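Local coordinates for synaptonemal complex protein 2 (Mus musculus, PDB 5IWZ) that helps build the axial and lateral elements of synaptonemal complexes, and is needed for normal chromosome synapsis in meiosis and for fertility, at residues Q11-C16 with K47-K52; I309-G314 with F375-S380; Q342-E347 with K353-T358. All coordinates share one frame; numbering follows the deposited sequence.

Contact 1: Q11-C16 with K47-K52; sequences QQLEKC and KQFLRK
Glu-14 and Leu-13 meet Phe-49 in the armadillo-repeat-like part of the protein, where helix 13-23 and helix 49-63 begin. The ring of Phe-49 is the packed centre. Leu-13 crosses the Phe-49 side chain at about a right angle, with Leu-13 CD2 3.9 Å from Phe-49 CZ. The stem of Glu-14 slides past the ring in the opposite direction, and Glu-14 CG lies 3.9 Å from Phe-49 CD1. Glu-14 sets CG opposite its own backbone N (chi1 -179°) and continues extended, which lays the carboxylate alongside the CB end of the ring, its plane 44° from the ring's. Leu-29 and Leu-32 of helix 27-32, Ile-17 and Met-94 add to this buried packing.

The polar side is more open. Lys-52 is partly exposed and comes from the second helix fully stretched, crossing Glu-14 at about a right angle. Its ammonium group also forms a salt bridge with Asp-18, so two acids share one lysine. The other oxygen of Glu-14, OE1, accepts a hydrogen bond from the backbone N of Ser-46. This holds the buried carboxylate from both oxygens. Lys-52 NZ donates to Glu-14 OE2 at 2.7 Å, on the anti lone pair of that oxygen.

Contact 2: I309-G314 with F375-S380; sequences IDFNLG and FYFDES
Ile-309 packs its side chain against the rings of both Phe-375 and Phe-377. This is packing between the two sheets of the Spt16M-like domain, consistent with the PH-like fold of its family. Strand 308-312 belongs to the four-stranded sheet and strand 372-378 to the five-stranded one. Their short segments run nearly perpendicular, at 96°, with axes 11.2 Å apart. Side chains alone span the gap.

Phe-375 and Phe-377 lie two residues apart on one strand, so both point at the opposing sheet. Their neighbouring rings form a shallow concave surface, and Ile-309 is the bump that rests at its mouth, touching both. Its CG1 is placed opposite the carbonyl carbon (chi1 -49°), and the branch splits its contacts between the two rings. Ile-309 CD1 reaches Phe-375 CD1 at 3.8 Å. One carbon closer to the backbone, Ile-309 CG1 lies 4.1 Å from Phe-377 CE1.

Phe-311 supplies the second bump. It approaches Phe-377 from the opposite direction, and Phe-377 CZ sits at the edge of the Phe-311 ring, near its plane. Phe-311 CZ and Phe-377 CZ are 4.1 Å apart. Val-386 and Thr-387 of helix 383-390 touch Phe-311, and Ile-383 of that helix touches Phe-377. Phe-320 meets Phe-375 edge-to-face.

At Asp-378 the chain bends in an Asx turn. Asp-378 OD2 accepts from the backbone N of Ser-380 at 2.9 Å and from Ser-380 OG at 2.6 Å. The N-H arrives from above the carboxylate plane, while the hydroxyl comes nearly along the C-O axis.

No hydrogen bond or charge pair crosses between the strands. Between these two segments the contact is therefore purely hydrophobic, and it probably depends on the fit of branched carbon against ring more than on the direction of any bond.

Contact 3: Q342-E347 with K353-T358; sequences QMYNIE and KLLTLT
Met-343 to Glu-347 pair in antiparallel fashion with Leu-354 to Thr-358. The backbone bonds come first. Asn-345 and Thr-356 form a hydrogen-bonded pair, with Thr-356 N 2.9 Å from Asn-345 O. Glu-347 and Leu-354 form another, and the bond from Leu-354 N to Glu-347 O is almost straight, at 179° about the hydrogen. Near the corner of the chain the pattern changes. Thr-358 O accepts from Gln-342 N at 2.8 Å and only weakly from Met-343 N at 3.4 Å. Two residues thus face one, a classic beta bulge.

CA-H...O contacts fill in between these bonds. Ile-346 CA approaches Leu-354 O at 3.1 Å, so that oxygen meets a carbon donor as well as Glu-347 N.

Apolar contacts gather on the face of Tyr-344, Ile-346, Leu-355 and Leu-357. Leu-355 CD1 touches two neighbours at once, 3.7 Å from Tyr-344 CD1 and as far from Ile-346 CG1. Tyr-344 CB touches Leu-357 CD2 at 3.6 Å. Tyr-344 holds CG between its backbone N and carbonyl carbon (chi1 71°), and its ring leads away from the partner strand to helix 383-390, where it touches Thr-387 and Lys-388.

On the other face, Glu-347 lies alongside Leu-354 and points the same way. Glu-347 CG packs 3.8 Å from Leu-354 CB.

Lys-353, at the start of the segment, sends its amine to the carbonyl oxygens of Glu-379 and Leu-381.

Strand 341-349 is the outermost of its sheet within the chain, though Tyr-344 makes backbone hydrogen bonds to Leu-394 and His-396 of the C-terminal tag. The pairing is that of a beta hairpin with a classic bulge, at one side of a sheet, consistent with a PH-like fold.

Overall arrangement
From the N terminus, contact 1 comes first. It closes a short loop of about thirty residues and ties helix 13-23 to helix 49-63 in the armadillo-repeat-like part. The chain then runs through many more helices before contact 2 opens at 309-314. Contact 3 opens at 342-347 and closes at 353-358, and contact 2 closes only afterwards at 375-380. The hairpin of contact 3 therefore nests within the larger loop of contact 2, and no contacts cross. These two share a sheet, since strands 352-359 and 372-378 are neighbours. Contact 2 joins that sheet to the other one. Contact 1 lies on the opposite side of the chain's centre, its centre about 53 Å from that of contact 2.

Contact 1: Q11-C16 with K47-K52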
loop_
_atom_site.group_PDB
_atom_site.type_symbol
_atom_site.label_atom_id
_atom_site.label_comp_id
_atom_site.label_asym_id
_atom_site.label_seq_id
_atom_site.Cartn_x
_atom_site.Cartn_y
_atom_site.Cartn_z
ATOM N N GLN A 11 6.288 5.062 -31.971
ATOM C CA GLN A 11 6.094 3.921 -32.858
ATOM C C GLN A 11 7.252 2.935 -32.805
ATOM O O GLN A 11 7.118 1.814 -33.310
ATOM C CB GLN A 11 5.901 4.410 -34.295
ATOM C CG GLN A 11 4.751 5.381 -34.459
ATOM C CD GLN A 11 4.733 6.015 -35.833
ATOM O OE1 GLN A 11 3.722 5.970 -36.538
ATOM N NE2 GLN A 11 5.863 6.605 -36.230
ATOM N N GLN A 12 8.371 3.329 -32.206
ATOM C CA GLN A 12 9.580 2.531 -32.095
ATOM C C GLN A 12 9.688 1.809 -30.762
ATOM O O GLN A 12 10.774 1.316 -30.432
ATOM C CB GLN A 12 10.801 3.431 -32.278
ATOM C CG GLN A 12 10.799 4.187 -33.566
ATOM C CD GLN A 12 11.527 3.437 -34.639
ATOM O OE1 GLN A 12 12.718 3.666 -34.872
ATOM N NE2 GLN A 12 10.827 2.520 -35.298
ATOM N N LEU A 13 8.596 1.750 -29.990
ATOM C CA LEU A 13 8.613 1.128 -28.669
ATOM C C LEU A 13 9.289 -0.233 -28.685
ATOM O O LEU A 13 10.141 -0.519 -27.839
ATOM C CB LEU A 13 7.188 0.991 -28.120
ATOM C CG LEU A 13 7.076 0.332 -26.734
ATOM C CD1 LEU A 13 7.823 1.130 -25.665
ATOM C CD2 LEU A 13 5.609 0.112 -26.299
ATOM N N GLU A 14 8.909 -1.104 -29.630
ATOM C CA GLU A 14 9.495 -2.441 -29.628
ATOM C C GLU A 14 10.991 -2.382 -29.919
ATOM O O GLU A 14 11.778 -3.117 -29.305
ATOM C CB GLU A 14 8.780 -3.358 -30.621
ATOM C CG GLU A 14 9.363 -4.767 -30.620
ATOM C CD GLU A 14 8.423 -5.838 -31.188
ATOM O OE1 GLU A 14 7.263 -5.527 -31.531
ATOM O OE2 GLU A 14 8.858 -7.007 -31.277
ATOM N N LYS A 15 11.412 -1.492 -30.823
ATOM C CA LYS A 15 12.842 -1.362 -31.071
ATOM C C LYS A 15 13.571 -0.836 -29.841
ATOM O O LYS A 15 14.699 -1.267 -29.563
ATOM C CB LYS A 15 13.093 -0.482 -32.298
ATOM C CG LYS A 15 12.758 -1.197 -33.607
ATOM C CD LYS A 15 12.362 -0.235 -34.719
ATOM C CE LYS A 15 12.231 -0.964 -36.051
ATOM N NZ LYS A 15 13.388 -0.759 -36.965
ATOM N N CYS A 16 12.932 0.041 -29.062
ATOM C CA CYS A 16 13.529 0.447 -27.792
ATOM C C CYS A 16 13.717 -0.752 -26.875
ATOM O O CYS A 16 14.746 -0.866 -26.193
ATOM C CB CYS A 16 12.667 1.510 -27.099
ATOM S SG CYS A 16 12.484 3.026 -28.045
ATOM N N LYS A 47 4.103 -10.209 -32.484
ATOM C CA LYS A 47 3.620 -11.347 -31.713
ATOM C C LYS A 47 4.606 -11.746 -30.621
ATOM O O LYS A 47 4.208 -12.338 -29.609
ATOM C CB LYS A 47 3.372 -12.519 -32.672
ATOM C CG LYS A 47 2.482 -13.613 -32.160
ATOM C CD LYS A 47 1.013 -13.225 -32.252
ATOM C CE LYS A 47 0.107 -14.450 -32.079
ATOM N NZ LYS A 47 -1.217 -14.059 -31.508
ATOM N N GLN A 48 5.892 -11.440 -30.808
ATOM C CA GLN A 48 6.940 -11.758 -29.846
ATOM C C GLN A 48 7.207 -10.635 -28.841
ATOM O O GLN A 48 8.157 -10.740 -28.061
ATOM C CB GLN A 48 8.243 -12.091 -30.579
ATOM C CG GLN A 48 8.227 -13.411 -31.345
ATOM C CD GLN A 48 7.440 -13.337 -32.644
ATOM O OE1 GLN A 48 7.628 -12.422 -33.448
ATOM N NE2 GLN A 48 6.551 -14.304 -32.854
ATOM N N PHE A 49 6.420 -9.556 -28.864
ATOM C CA PHE A 49 6.644 -8.442 -27.939
ATOM C C PHE A 49 6.583 -8.903 -26.486
ATOM O O PHE A 49 7.452 -8.557 -25.681
ATOM C CB PHE A 49 5.619 -7.337 -28.200
ATOM C CG PHE A 49 5.867 -6.054 -27.419
ATOM C CD1 PHE A 49 7.083 -5.388 -27.512
ATOM C CD2 PHE A 49 4.872 -5.499 -26.628
ATOM C CE1 PHE A 49 7.309 -4.214 -26.808
ATOM C CE2 PHE A 49 5.097 -4.315 -25.930
ATOM C CZ PHE A 49 6.319 -3.676 -26.027
ATOM N N LEU A 50 5.560 -9.698 -26.131
ATOM C CA LEU A 50 5.419 -10.149 -24.748
ATOM C C LEU A 50 6.621 -10.979 -24.297
ATOM O O LEU A 50 7.111 -10.818 -23.169
ATOM C CB LEU A 50 4.123 -10.948 -24.582
ATOM C CG LEU A 50 3.880 -11.559 -23.198
ATOM C CD1 LEU A 50 3.858 -10.487 -22.082
ATOM C CD2 LEU A 50 2.577 -12.400 -23.154
ATOM N N ARG A 51 7.095 -11.884 -25.155
ATOM C CA ARG A 51 8.280 -12.679 -24.844
ATOM C C ARG A 51 9.486 -11.795 -24.553
ATOM O O ARG A 51 10.261 -12.080 -23.633
ATOM C CB ARG A 51 8.609 -13.627 -26.002
ATOM C CG ARG A 51 9.976 -14.285 -25.879
ATOM C CD ARG A 51 10.814 -14.105 -27.138
ATOM N NE ARG A 51 12.221 -14.438 -26.904
ATOM C CZ ARG A 51 12.810 -15.566 -27.301
ATOM N NH1 ARG A 51 12.125 -16.487 -27.969
ATOM N NH2 ARG A 51 14.095 -15.774 -27.034
ATOM N N LYS A 52 9.680 -10.738 -25.349
ATOM C CA LYS A 52 10.805 -9.830 -25.123
ATOM C C LYS A 52 10.646 -9.074 -23.806
ATOM O O LYS A 52 11.619 -8.915 -23.060
ATOM C CB LYS A 52 10.936 -8.844 -26.283
ATOM C CG LYS A 52 11.321 -9.451 -27.635
ATOM C CD LYS A 52 11.164 -8.389 -28.709
ATOM C CE LYS A 52 11.530 -8.913 -30.077
ATOM N NZ LYS A 52 11.410 -7.825 -31.092
#

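Contact 2: I309-G314 with F375-S380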
loop_
_atom_site.group_PDB
_atom_site.type_symbol
_atom_site.label_atom_id
_atom_site.label_comp_id
_atom_site.label_asym_id
_atom_site.label_seq_id
_atom_site.Cartn_x
_atom_site.Cartn_y
_atom_site.Cartn_z
ATOM N N ILE A 309 -5.351 9.304 17.464
ATOM C CA ILE A 309 -3.975 9.244 16.970
ATOM C C ILE A 309 -3.467 7.825 17.202
ATOM O O ILE A 309 -3.584 7.301 18.317
ATOM C CB ILE A 309 -3.041 10.250 17.679
ATOM C CG1 ILE A 309 -3.634 11.658 17.717
ATOM C CG2 ILE A 309 -1.633 10.238 17.032
ATOM C CD1 ILE A 309 -3.743 12.364 16.374
ATOM N N ASP A 310 -2.876 7.218 16.167
ATOM C CA ASP A 310 -2.441 5.822 16.208
ATOM C C ASP A 310 -0.924 5.768 16.238
ATOM O O ASP A 310 -0.261 6.336 15.364
ATOM C CB ASP A 310 -2.992 5.051 15.013
ATOM C CG ASP A 310 -4.496 5.020 15.025
ATOM O OD1 ASP A 310 -5.062 4.588 16.056
ATOM O OD2 ASP A 310 -5.112 5.512 14.058
ATOM N N PHE A 311 -0.391 5.122 17.269
ATOM C CA PHE A 311 1.041 4.928 17.456
ATOM C C PHE A 311 1.343 3.494 17.056
ATOM O O PHE A 311 0.921 2.561 17.740
ATOM C CB PHE A 311 1.441 5.182 18.910
ATOM C CG PHE A 311 1.352 6.627 19.336
ATOM C CD1 PHE A 311 2.509 7.389 19.510
ATOM C CD2 PHE A 311 0.121 7.216 19.594
ATOM C CE1 PHE A 311 2.438 8.721 19.917
ATOM C CE2 PHE A 311 0.044 8.543 20.010
ATOM C CZ PHE A 311 1.195 9.296 20.175
ATOM N N ASN A 312 2.084 3.318 15.964
ATOM C CA ASN A 312 2.213 2.019 15.297
ATOM C C ASN A 312 3.572 1.404 15.599
ATOM O O ASN A 312 4.579 1.782 15.001
ATOM C CB ASN A 312 2.001 2.193 13.801
ATOM C CG ASN A 312 0.621 2.735 13.490
ATOM O OD1 ASN A 312 -0.400 2.120 13.846
ATOM N ND2 ASN A 312 0.573 3.909 12.853
ATOM N N LEU A 313 3.587 0.425 16.510
ATOM C CA LEU A 313 4.844 -0.140 16.995
ATOM C C LEU A 313 5.499 -1.056 15.970
ATOM O O LEU A 313 6.723 -1.237 15.991
ATOM C CB LEU A 313 4.608 -0.911 18.294
ATOM C CG LEU A 313 4.534 -0.157 19.619
ATOM C CD1 LEU A 313 3.643 1.091 19.537
ATOM C CD2 LEU A 313 4.019 -1.128 20.699
ATOM N N GLY A 314 4.720 -1.645 15.071
ATOM C CA GLY A 314 5.327 -2.478 14.049
ATOM C C GLY A 314 6.004 -1.657 12.969
ATOM O O GLY A 314 7.125 -1.960 12.549
ATOM N N PHE A 375 0.859 17.829 18.952
ATOM C CA PHE A 375 -0.299 17.072 19.399
ATOM C C PHE A 375 -0.508 17.362 20.880
ATOM O O PHE A 375 0.414 17.174 21.684
ATOM C CB PHE A 375 -0.101 15.569 19.172
ATOM C CG PHE A 375 0.183 15.186 17.731
ATOM C CD1 PHE A 375 -0.858 14.832 16.872
ATOM C CD2 PHE A 375 1.475 15.184 17.242
ATOM C CE1 PHE A 375 -0.609 14.477 15.556
ATOM C CE2 PHE A 375 1.741 14.831 15.916
ATOM C CZ PHE A 375 0.694 14.474 15.076
ATOM N N TYR A 376 -1.701 17.837 21.235
ATOM C CA TYR A 376 -2.064 18.072 22.633
ATOM C C TYR A 376 -2.912 16.916 23.148
ATOM O O TYR A 376 -3.911 16.541 22.524
ATOM C CB TYR A 376 -2.832 19.387 22.795
ATOM C CG TYR A 376 -1.997 20.633 22.582
ATOM C CD1 TYR A 376 -1.849 21.179 21.310
ATOM C CD2 TYR A 376 -1.363 21.264 23.646
ATOM C CE1 TYR A 376 -1.089 22.313 21.099
ATOM C CE2 TYR A 376 -0.600 22.410 23.449
ATOM C CZ TYR A 376 -0.472 22.926 22.175
ATOM O OH TYR A 376 0.281 24.054 21.963
ATOM N N PHE A 377 -2.506 16.354 24.279
ATOM C CA PHE A 377 -3.166 15.217 24.898
ATOM C C PHE A 377 -3.547 15.542 26.338
ATOM O O PHE A 377 -2.948 16.407 26.976
ATOM C CB PHE A 377 -2.255 13.986 24.912
ATOM C CG PHE A 377 -1.901 13.463 23.545
ATOM C CD1 PHE A 377 -2.760 12.603 22.867
ATOM C CD2 PHE A 377 -0.696 13.803 22.961
ATOM C CE1 PHE A 377 -2.417 12.094 21.613
ATOM C CE2 PHE A 377 -0.348 13.305 21.702
ATOM C CZ PHE A 377 -1.215 12.462 21.027
ATOM N N ASP A 378 -4.550 14.824 26.842
ATOM C CA ASP A 378 -4.846 14.852 28.265
ATOM C C ASP A 378 -3.630 14.386 29.068
ATOM O O ASP A 378 -2.935 13.445 28.684
ATOM C CB ASP A 378 -6.043 13.962 28.570
ATOM C CG ASP A 378 -6.447 14.026 30.033
ATOM O OD1 ASP A 378 -7.146 14.990 30.407
ATOM O OD2 ASP A 378 -6.047 13.130 30.803
ATOM N N GLU A 379 -3.373 15.061 30.193
ATOM C CA GLU A 379 -2.170 14.809 30.981
ATOM C C GLU A 379 -2.131 13.407 31.582
ATOM O O GLU A 379 -1.039 12.905 31.879
ATOM C CB GLU A 379 -2.062 15.859 32.088
ATOM C CG GLU A 379 -3.401 16.183 32.711
ATOM C CD GLU A 379 -3.307 17.220 33.814
ATOM O OE1 GLU A 379 -4.372 17.624 34.333
ATOM O OE2 GLU A 379 -2.173 17.636 34.150
ATOM N N SER A 380 -3.280 12.743 31.741
ATOM C CA SER A 380 -3.264 11.368 32.232
ATOM C C SER A 380 -2.766 10.359 31.200
ATOM O O SER A 380 -2.545 9.196 31.551
ATOM C CB SER A 380 -4.662 10.949 32.712
ATOM O OG SER A 380 -5.553 10.733 31.622
#

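Contact 3: Q342-E347 with K353-T358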
loop_
_atom_site.group_PDB
_atom_site.type_symbol
_atom_site.label_atom_id
_atom_site.label_comp_id
_atom_site.label_asym_id
_atom_site.label_seq_id
_atom_site.Cartn_x
_atom_site.Cartn_y
_atom_site.Cartn_z
ATOM N N GLN A 342 13.269 14.458 12.982
ATOM C CA GLN A 342 14.581 14.905 13.448
ATOM C C GLN A 342 14.719 14.752 14.962
ATOM O O GLN A 342 15.746 14.270 15.452
ATOM C CB GLN A 342 14.811 16.359 13.033
ATOM C CG GLN A 342 16.260 16.817 13.227
ATOM C CD GLN A 342 16.481 18.225 12.748
ATOM O OE1 GLN A 342 15.899 19.161 13.281
ATOM N NE2 GLN A 342 17.308 18.386 11.722
ATOM N N MET A 343 13.714 15.180 15.723
ATOM C CA MET A 343 13.638 14.883 17.152
ATOM C C MET A 343 12.264 15.317 17.648
ATOM O O MET A 343 11.491 15.959 16.930
ATOM C CB MET A 343 14.765 15.540 17.982
ATOM C CG MET A 343 14.795 17.049 18.096
ATOM S SD MET A 343 16.197 17.644 19.132
ATOM C CE MET A 343 17.604 17.072 18.171
ATOM N N TYR A 344 11.963 14.943 18.888
ATOM C CA TYR A 344 10.705 15.336 19.499
ATOM C C TYR A 344 10.918 15.651 20.964
ATOM O O TYR A 344 11.909 15.244 21.576
ATOM C CB TYR A 344 9.640 14.246 19.353
ATOM C CG TYR A 344 9.854 12.999 20.183
ATOM C CD1 TYR A 344 9.326 12.888 21.479
ATOM C CD2 TYR A 344 10.531 11.909 19.657
ATOM C CE1 TYR A 344 9.501 11.726 22.222
ATOM C CE2 TYR A 344 10.706 10.753 20.379
ATOM C CZ TYR A 344 10.196 10.655 21.662
ATOM O OH TYR A 344 10.393 9.480 22.378
ATOM N N ASN A 345 9.954 16.358 21.537
ATOM C CA ASN A 345 9.926 16.516 22.982
ATOM C C ASN A 345 8.484 16.486 23.466
ATOM O O ASN A 345 7.539 16.653 22.690
ATOM C CB ASN A 345 10.638 17.805 23.436
ATOM C CG ASN A 345 9.859 19.047 23.123
ATOM O OD1 ASN A 345 9.032 19.494 23.925
ATOM N ND2 ASN A 345 10.139 19.645 21.967
ATOM N N ILE A 346 8.332 16.259 24.768
ATOM C CA ILE A 346 7.040 16.171 25.438
ATOM C C ILE A 346 7.103 17.072 26.664
ATOM O O ILE A 346 8.065 17.002 27.437
ATOM C CB ILE A 346 6.703 14.719 25.835
ATOM C CG1 ILE A 346 6.626 13.833 24.593
ATOM C CG2 ILE A 346 5.388 14.641 26.678
ATOM C CD1 ILE A 346 6.597 12.344 24.893
ATOM N N GLU A 347 6.103 17.938 26.818
ATOM C CA GLU A 347 6.049 18.905 27.905
ATOM C C GLU A 347 4.627 18.958 28.439
ATOM O O GLU A 347 3.663 18.798 27.685
ATOM C CB GLU A 347 6.488 20.317 27.453
ATOM C CG GLU A 347 5.879 20.768 26.119
ATOM C CD GLU A 347 6.377 22.137 25.638
ATOM O OE1 GLU A 347 6.031 23.163 26.275
ATOM O OE2 GLU A 347 7.103 22.190 24.615
ATOM N N LYS A 353 -0.613 17.618 27.851
ATOM C CA LYS A 353 0.666 17.062 27.432
ATOM C C LYS A 353 0.869 17.355 25.948
ATOM O O LYS A 353 0.070 16.918 25.111
ATOM C CB LYS A 353 0.727 15.558 27.684
ATOM C CG LYS A 353 1.302 15.181 29.018
ATOM C CD LYS A 353 1.489 13.685 29.124
ATOM C CE LYS A 353 1.766 13.318 30.569
ATOM N NZ LYS A 353 1.366 11.914 30.849
ATOM N N LEU A 354 1.948 18.067 25.631
ATOM C CA LEU A 354 2.261 18.491 24.275
ATOM C C LEU A 354 3.372 17.615 23.719
ATOM O O LEU A 354 4.479 17.582 24.268
ATOM C CB LEU A 354 2.692 19.956 24.247
ATOM C CG LEU A 354 3.040 20.510 22.868
ATOM C CD1 LEU A 354 1.902 20.247 21.913
ATOM C CD2 LEU A 354 3.369 22.017 22.933
ATOM N N LEU A 355 3.066 16.883 22.654
ATOM C CA LEU A 355 4.067 16.165 21.873
ATOM C C LEU A 355 4.402 17.039 20.673
ATOM O O LEU A 355 3.541 17.273 19.814
ATOM C CB LEU A 355 3.537 14.798 21.429
ATOM C CG LEU A 355 4.391 14.057 20.385
ATOM C CD1 LEU A 355 5.754 13.669 20.960
ATOM C CD2 LEU A 355 3.630 12.810 19.905
ATOM N N THR A 356 5.642 17.526 20.619
ATOM C CA THR A 356 6.142 18.335 19.512
ATOM C C THR A 356 7.130 17.513 18.699
ATOM O O THR A 356 8.164 17.101 19.232
ATOM C CB THR A 356 6.828 19.598 20.029
ATOM O OG1 THR A 356 5.904 20.327 20.834
ATOM C CG2 THR A 356 7.272 20.493 18.852
ATOM N N LEU A 357 6.802 17.266 17.423
ATOM C CA LEU A 357 7.668 16.535 16.491
ATOM C C LEU A 357 8.318 17.525 15.544
ATOM O O LEU A 357 7.619 18.201 14.787
ATOM C CB LEU A 357 6.896 15.513 15.655
ATOM C CG LEU A 357 6.109 14.341 16.245
ATOM C CD1 LEU A 357 5.392 13.584 15.102
ATOM C CD2 LEU A 357 7.036 13.424 17.023
ATOM N N THR A 358 9.642 17.608 15.581
ATOM C CA THR A 358 10.389 18.379 14.595
ATOM C C THR A 358 10.712 17.446 13.434
ATOM O O THR A 358 11.389 16.434 13.629
ATOM C CB THR A 358 11.665 18.957 15.207
ATOM O OG1 THR A 358 11.320 19.831 16.280
ATOM C CG2 THR A 358 12.473 19.746 14.175
#